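Local coordinates for protein phosphoribosylaminoimidazole carboxylase, ATPase subunit (Thermus thermophilus, PDB 3AW8) that probably catalyses the ATP-dependent carboxylation of 5-aminoimidazole ribonucleotide with bicarbonate to N5-carboxyaminoimidazole ribonucleotide in purine biosynthesis, as an ATP-grasp enzyme, at residues Phe195-Glu200 / Leu212-Gly217; Ala301-Ile306 / Gly337-Arg342. All coordinates share one frame; numbering follows the deposited sequence.

Contact 1 of 2, residues Phe195-Glu200 / Leu212-Gly217; sequences FYPLVE and LAPAPG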
loop_
_atom_site.group_PDB
_atom_site.type_symbol
_atom_site.label_atom_id
_atom_site.label_comp_id
_atom_site.label_asym_id
_atom_site.label_seq_id
_atom_site.Cartn_x
_atom_site.Cartn_y
_atom_site.Cartn_z
ATOM N N PHE A 195 -11.489 2.493 -16.900
ATOM C CA PHE A 195 -12.598 1.763 -16.288
ATOM C C PHE A 195 -12.129 0.467 -15.641
ATOM O O PHE A 195 -11.261 -0.227 -16.181
ATOM C CB PHE A 195 -13.658 1.452 -17.352
ATOM C CG PHE A 195 -14.109 2.663 -18.123
ATOM C CD1 PHE A 195 -15.239 3.375 -17.734
ATOM C CD2 PHE A 195 -13.353 3.142 -19.191
ATOM C CE1 PHE A 195 -15.605 4.548 -18.394
ATOM C CE2 PHE A 195 -13.712 4.313 -19.852
ATOM C CZ PHE A 195 -14.839 5.019 -19.452
ATOM N N TYR A 196 -12.701 0.145 -14.483
ATOM C CA TYR A 196 -12.356 -1.077 -13.758
ATOM C C TYR A 196 -13.331 -2.158 -14.166
ATOM O O TYR A 196 -14.408 -1.869 -14.673
ATOM C CB TYR A 196 -12.476 -0.872 -12.235
ATOM C CG TYR A 196 -11.346 -0.098 -11.619
ATOM C CD1 TYR A 196 -10.181 -0.741 -11.193
ATOM C CD2 TYR A 196 -11.406 1.295 -11.525
ATOM C CE1 TYR A 196 -9.092 -0.007 -10.692
ATOM C CE2 TYR A 196 -10.332 2.033 -11.034
ATOM C CZ TYR A 196 -9.180 1.380 -10.626
ATOM O OH TYR A 196 -8.101 2.124 -10.225
ATOM N N PRO A 197 -12.967 -3.426 -13.954
ATOM C CA PRO A 197 -13.906 -4.483 -14.327
ATOM C C PRO A 197 -15.189 -4.258 -13.529
ATOM O O PRO A 197 -15.153 -3.641 -12.467
ATOM C CB PRO A 197 -13.183 -5.752 -13.883
ATOM C CG PRO A 197 -11.741 -5.387 -14.048
ATOM C CD PRO A 197 -11.685 -3.989 -13.501
ATOM N N LEU A 198 -16.320 -4.729 -14.039
ATOM C CA LEU A 198 -17.565 -4.584 -13.305
ATOM C C LEU A 198 -17.330 -5.360 -12.026
ATOM O O LEU A 198 -16.439 -6.200 -11.971
ATOM C CB LEU A 198 -18.741 -5.197 -14.078
ATOM C CG LEU A 198 -19.429 -4.339 -15.148
ATOM C CD1 LEU A 198 -20.451 -5.182 -15.885
ATOM C CD2 LEU A 198 -20.111 -3.135 -14.501
ATOM N N VAL A 199 -18.121 -5.084 -10.999
ATOM C CA VAL A 199 -17.964 -5.771 -9.729
ATOM C C VAL A 199 -19.341 -6.190 -9.240
ATOM O O VAL A 199 -20.306 -5.434 -9.377
ATOM C CB VAL A 199 -17.298 -4.836 -8.673
ATOM C CG1 VAL A 199 -17.187 -5.543 -7.325
ATOM C CG2 VAL A 199 -15.924 -4.404 -9.155
ATOM N N GLU A 200 -19.441 -7.398 -8.689
ATOM C CA GLU A 200 -20.712 -7.869 -8.166
ATOM C C GLU A 200 -20.758 -7.571 -6.675
ATOM O O GLU A 200 -19.894 -8.019 -5.915
ATOM C CB GLU A 200 -20.878 -9.367 -8.397
ATOM C CG GLU A 200 -22.009 -9.964 -7.584
ATOM C CD GLU A 200 -22.283 -11.405 -7.922
ATOM O OE1 GLU A 200 -22.943 -12.079 -7.098
ATOM O OE2 GLU A 200 -21.849 -11.855 -9.011
ATOM N N LEU A 212 -17.467 -9.137 -5.455
ATOM C CA LEU A 212 -16.734 -10.091 -6.269
ATOM C C LEU A 212 -16.246 -9.414 -7.542
ATOM O O LEU A 212 -17.042 -8.894 -8.326
ATOM C CB LEU A 212 -17.626 -11.293 -6.598
ATOM C CG LEU A 212 -18.035 -12.067 -5.339
ATOM C CD1 LEU A 212 -19.149 -13.066 -5.640
ATOM C CD2 LEU A 212 -16.811 -12.762 -4.781
ATOM N N ALA A 213 -14.931 -9.417 -7.735
ATOM C CA ALA A 213 -14.330 -8.792 -8.905
ATOM C C ALA A 213 -13.304 -9.699 -9.578
ATOM O O ALA A 213 -12.484 -10.326 -8.908
ATOM C CB ALA A 213 -13.670 -7.470 -8.506
ATOM N N PRO A 214 -13.353 -9.794 -10.917
ATOM C CA PRO A 214 -14.324 -9.095 -11.765
ATOM C C PRO A 214 -15.701 -9.708 -11.539
ATOM O O PRO A 214 -15.805 -10.792 -10.967
ATOM C CB PRO A 214 -13.805 -9.367 -13.172
ATOM C CG PRO A 214 -12.333 -9.515 -12.966
ATOM C CD PRO A 214 -12.275 -10.368 -11.734
ATOM N N ALA A 215 -16.761 -9.031 -11.968
ATOM C CA ALA A 215 -18.097 -9.586 -11.786
ATOM C C ALA A 215 -18.124 -10.980 -12.419
ATOM O O ALA A 215 -17.911 -11.136 -13.624
ATOM C CB ALA A 215 -19.135 -8.685 -12.437
ATOM N N PRO A 216 -18.373 -12.015 -11.607
ATOM C CA PRO A 216 -18.422 -13.396 -12.097
ATOM C C PRO A 216 -19.313 -13.570 -13.322
ATOM O O PRO A 216 -20.523 -13.362 -13.248
ATOM C CB PRO A 216 -18.953 -14.167 -10.893
ATOM C CG PRO A 216 -18.394 -13.401 -9.746
ATOM C CD PRO A 216 -18.639 -11.966 -10.160
ATOM N N GLY A 217 -18.703 -13.936 -14.445
ATOM C CA GLY A 217 -19.460 -14.157 -15.667
ATOM C C GLY A 217 -19.711 -12.942 -16.536
ATOM O O GLY A 217 -19.983 -13.075 -17.731
#

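Contact 2 of 2, residues Ala301-Ile306 / Gly337-Arg342; sequences AMVNLI and GHITLR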
loop_
_atom_site.group_PDB
_atom_site.type_symbol
_atom_site.label_atom_id
_atom_site.label_comp_id
_atom_site.label_asym_id
_atom_site.label_seq_id
_atom_site.Cartn_x
_atom_site.Cartn_y
_atom_site.Cartn_z
ATOM N N ALA A 301 -12.192 -10.996 -3.715
ATOM C CA ALA A 301 -13.421 -11.072 -2.958
ATOM C C ALA A 301 -13.192 -10.057 -1.846
ATOM O O ALA A 301 -12.224 -10.154 -1.084
ATOM C CB ALA A 301 -13.615 -12.466 -2.379
ATOM N N MET A 302 -14.079 -9.074 -1.774
ATOM C CA MET A 302 -13.981 -8.015 -0.784
ATOM C C MET A 302 -15.038 -8.269 0.286
ATOM O O MET A 302 -16.232 -8.220 -0.007
ATOM C CB MET A 302 -14.233 -6.671 -1.493
ATOM C CG MET A 302 -13.794 -5.400 -0.765
ATOM S SD MET A 302 -14.777 -4.963 0.676
ATOM C CE MET A 302 -16.433 -4.835 -0.063
ATOM N N VAL A 303 -14.627 -8.568 1.514
ATOM C CA VAL A 303 -15.634 -8.781 2.549
ATOM C C VAL A 303 -15.527 -7.691 3.616
ATOM O O VAL A 303 -14.485 -7.514 4.243
ATOM C CB VAL A 303 -15.555 -10.229 3.208
ATOM C CG1 VAL A 303 -15.126 -11.253 2.180
ATOM C CG2 VAL A 303 -14.619 -10.253 4.399
ATOM N N ASN A 304 -16.606 -6.939 3.796
ATOM C CA ASN A 304 -16.626 -5.878 4.789
ATOM C C ASN A 304 -16.635 -6.417 6.204
ATOM O O ASN A 304 -17.152 -7.502 6.466
ATOM C CB ASN A 304 -17.858 -4.984 4.620
ATOM C CG ASN A 304 -17.642 -3.867 3.621
ATOM O OD1 ASN A 304 -16.506 -3.531 3.282
ATOM N ND2 ASN A 304 -18.733 -3.274 3.157
ATOM N N LEU A 305 -16.049 -5.640 7.107
ATOM C CA LEU A 305 -15.998 -5.959 8.528
ATOM C C LEU A 305 -16.958 -4.961 9.176
ATOM O O LEU A 305 -16.625 -3.788 9.352
ATOM C CB LEU A 305 -14.573 -5.774 9.062
ATOM C CG LEU A 305 -13.646 -6.992 9.216
ATOM C CD1 LEU A 305 -14.168 -8.212 8.469
ATOM C CD2 LEU A 305 -12.263 -6.615 8.735
ATOM N N ILE A 306 -18.159 -5.427 9.502
ATOM C CA ILE A 306 -19.186 -4.582 10.100
ATOM C C ILE A 306 -19.371 -4.843 11.591
ATOM O O ILE A 306 -19.552 -5.979 12.011
ATOM C CB ILE A 306 -20.554 -4.797 9.398
ATOM C CG1 ILE A 306 -20.398 -4.664 7.880
ATOM C CG2 ILE A 306 -21.579 -3.793 9.915
ATOM C CD1 ILE A 306 -19.933 -3.295 7.430
ATOM N N GLY A 337 -13.507 -2.077 8.955
ATOM C CA GLY A 337 -12.409 -2.618 8.181
ATOM C C GLY A 337 -12.930 -3.446 7.032
ATOM O O GLY A 337 -14.119 -3.429 6.730
ATOM N N HIS A 338 -12.030 -4.147 6.360
ATOM C CA HIS A 338 -12.422 -5.034 5.289
ATOM C C HIS A 338 -11.276 -6.020 5.028
ATOM O O HIS A 338 -10.162 -5.843 5.527
ATOM C CB HIS A 338 -12.794 -4.247 4.020
ATOM C CG HIS A 338 -11.621 -3.740 3.241
ATOM N ND1 HIS A 338 -11.073 -2.489 3.442
ATOM C CD2 HIS A 338 -10.901 -4.310 2.247
ATOM C CE1 HIS A 338 -10.071 -2.312 2.601
ATOM N NE2 HIS A 338 -9.946 -3.402 1.866
ATOM N N ILE A 339 -11.567 -7.067 4.266
ATOM C CA ILE A 339 -10.578 -8.080 3.937
ATOM C C ILE A 339 -10.638 -8.376 2.453
ATOM O O ILE A 339 -11.690 -8.725 1.934
ATOM C CB ILE A 339 -10.861 -9.412 4.668
ATOM C CG1 ILE A 339 -10.836 -9.207 6.181
ATOM C CG2 ILE A 339 -9.838 -10.459 4.242
ATOM C CD1 ILE A 339 -11.301 -10.420 6.944
ATOM N N THR A 340 -9.517 -8.235 1.762
ATOM C CA THR A 340 -9.507 -8.552 0.350
ATOM C C THR A 340 -8.735 -9.832 0.116
ATOM O O THR A 340 -7.567 -9.946 0.480
ATOM C CB THR A 340 -8.897 -7.439 -0.495
ATOM O OG1 THR A 340 -9.800 -6.325 -0.526
ATOM C CG2 THR A 340 -8.653 -7.937 -1.924
ATOM N N LEU A 341 -9.423 -10.801 -0.478
ATOM C CA LEU A 341 -8.854 -12.100 -0.798
ATOM C C LEU A 341 -8.560 -12.091 -2.282
ATOM O O LEU A 341 -9.467 -11.965 -3.104
ATOM C CB LEU A 341 -9.861 -13.202 -0.468
ATOM C CG LEU A 341 -9.484 -14.663 -0.730
ATOM C CD1 LEU A 341 -8.236 -15.047 0.051
ATOM C CD2 LEU A 341 -10.655 -15.545 -0.327
ATOM N N ARG A 342 -7.287 -12.202 -2.628
ATOM C CA ARG A 342 -6.894 -12.201 -4.026
ATOM C C ARG A 342 -6.194 -13.505 -4.391
ATOM O O ARG A 342 -5.051 -13.737 -4.000
ATOM C CB ARG A 342 -5.962 -11.024 -4.305
ATOM C CG ARG A 342 -5.781 -10.712 -5.773
ATOM C CD ARG A 342 -4.478 -9.987 -5.996
ATOM N NE ARG A 342 -3.352 -10.859 -5.694
ATOM C CZ ARG A 342 -3.048 -11.952 -6.390
ATOM N NH1 ARG A 342 -3.789 -12.304 -7.434
ATOM N NH2 ARG A 342 -2.007 -12.700 -6.046
#

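Contact 1 of 2, residues Phe195-Glu200 / Leu212-Gly217
Glu200 and Leu212 form an antiparallel hydrogen-bonded pair, Glu200 N giving its hydrogen to Leu212 O at 2.9 Å and Leu212 N returning one to Glu200 O at 2.7 Å. They belong to the beta hairpin of strands 193-204 and 207-213 in the ATP-grasp domain. Beyond the pair the regular ladder stops: the peptide before Pro214 is cis, and Pro214 and Pro216 have no N-H to continue it. Ala215 N instead reaches Leu198 O, lying well above that carbonyl plane, with a bent N-H...O angle of 140°. Alanine suits this place: its CB sits against the Leu198 carbonyl, and Ala215 CB is 3.9 Å from Leu198 CB. Nearer the N terminus, Pro197 CB touches Pro214 CB at 3.7 Å, one compact ring against another. Val199 places CG1 anti to its backbone N (chi1 178°), close to Leu212 O, while its other branch, CG2, packs on Ala213 CB. Glu200 buries the most surface here. Its extended chain runs beside Leu212, pointing the same way, and carries the carboxylate to two arginines: OE2 makes a salt bridge with Arg179 and OE1 with Arg202, so a buried acid is likely to stay charged. The Pro216 ring crosses this chain at about a right angle, bringing its CD to 3.4 Å from Glu200 OE2.

Contact 2 of 2, residues Ala301-Ile306 / Gly337-Arg342
Leu305, Ile339 and Ala301 bury the most surface in this contact, and all three side chains lie on the same face of the sheet. Leu305 lies over Gly337 and His338: CB is close to Gly337 O, and CD2 reaches His338 N and, at 3.9 Å, Ile339 CG1. Gly337 has a backbone conformation (phi 166°, psi -171°) that residues with a CB rarely adopt. An alanine in place of Leu305 would probably leave a gap beside Ile339 CG1 and CD1, with both atoms less firmly packed. Ile339, beta-branched as strands readily accept, also sets CB against Val303 CG2. The two segments are neighbouring antiparallel strands of the large sheet that runs from the ATP-grasp domain into the C-terminal domain. Val303 N bonds to Ile339 O and Ile339 N to Val303 O, each at 3.0 Å, and Ala301 and Leu341 exchange a like pair. Ala301 offers only a methyl, 4.3 Å from Leu341 CB, and helix 346-357 packs on it through Leu349 and Leu353. On the other face, Met302 bends at chi2 (-71°) and chi3, and its SD sits obliquely to the His338 ring, 4.8 Å from the centroid. Tyr326 OH is hydrogen-bonded to His338 ND1, and the His324 ring stacks on this imidazole.

Following the chain from the N terminus, strand 193-204 turns back into strand 207-213, and contact 1 closes this short hairpin across eleven intervening residues. The chain then passes through helix 220-237, strands 241-250 and 253-260 and two shorter helices before strand 299-306 opens contact 2, whose longer loop of thirty residues holds helix 312-316 and strand 321-325. The two loops are in series, neither nested nor crossed. They nevertheless meet in space, because strands 207-213 and 299-306 are neighbours in one antiparallel sheet: Leu212 CD2 packs on Ala301 CB at 4.0 Å. Contact 1 falls in the ATP-grasp domain and contact 2 in the C-terminal domain, and one sheet runs through both.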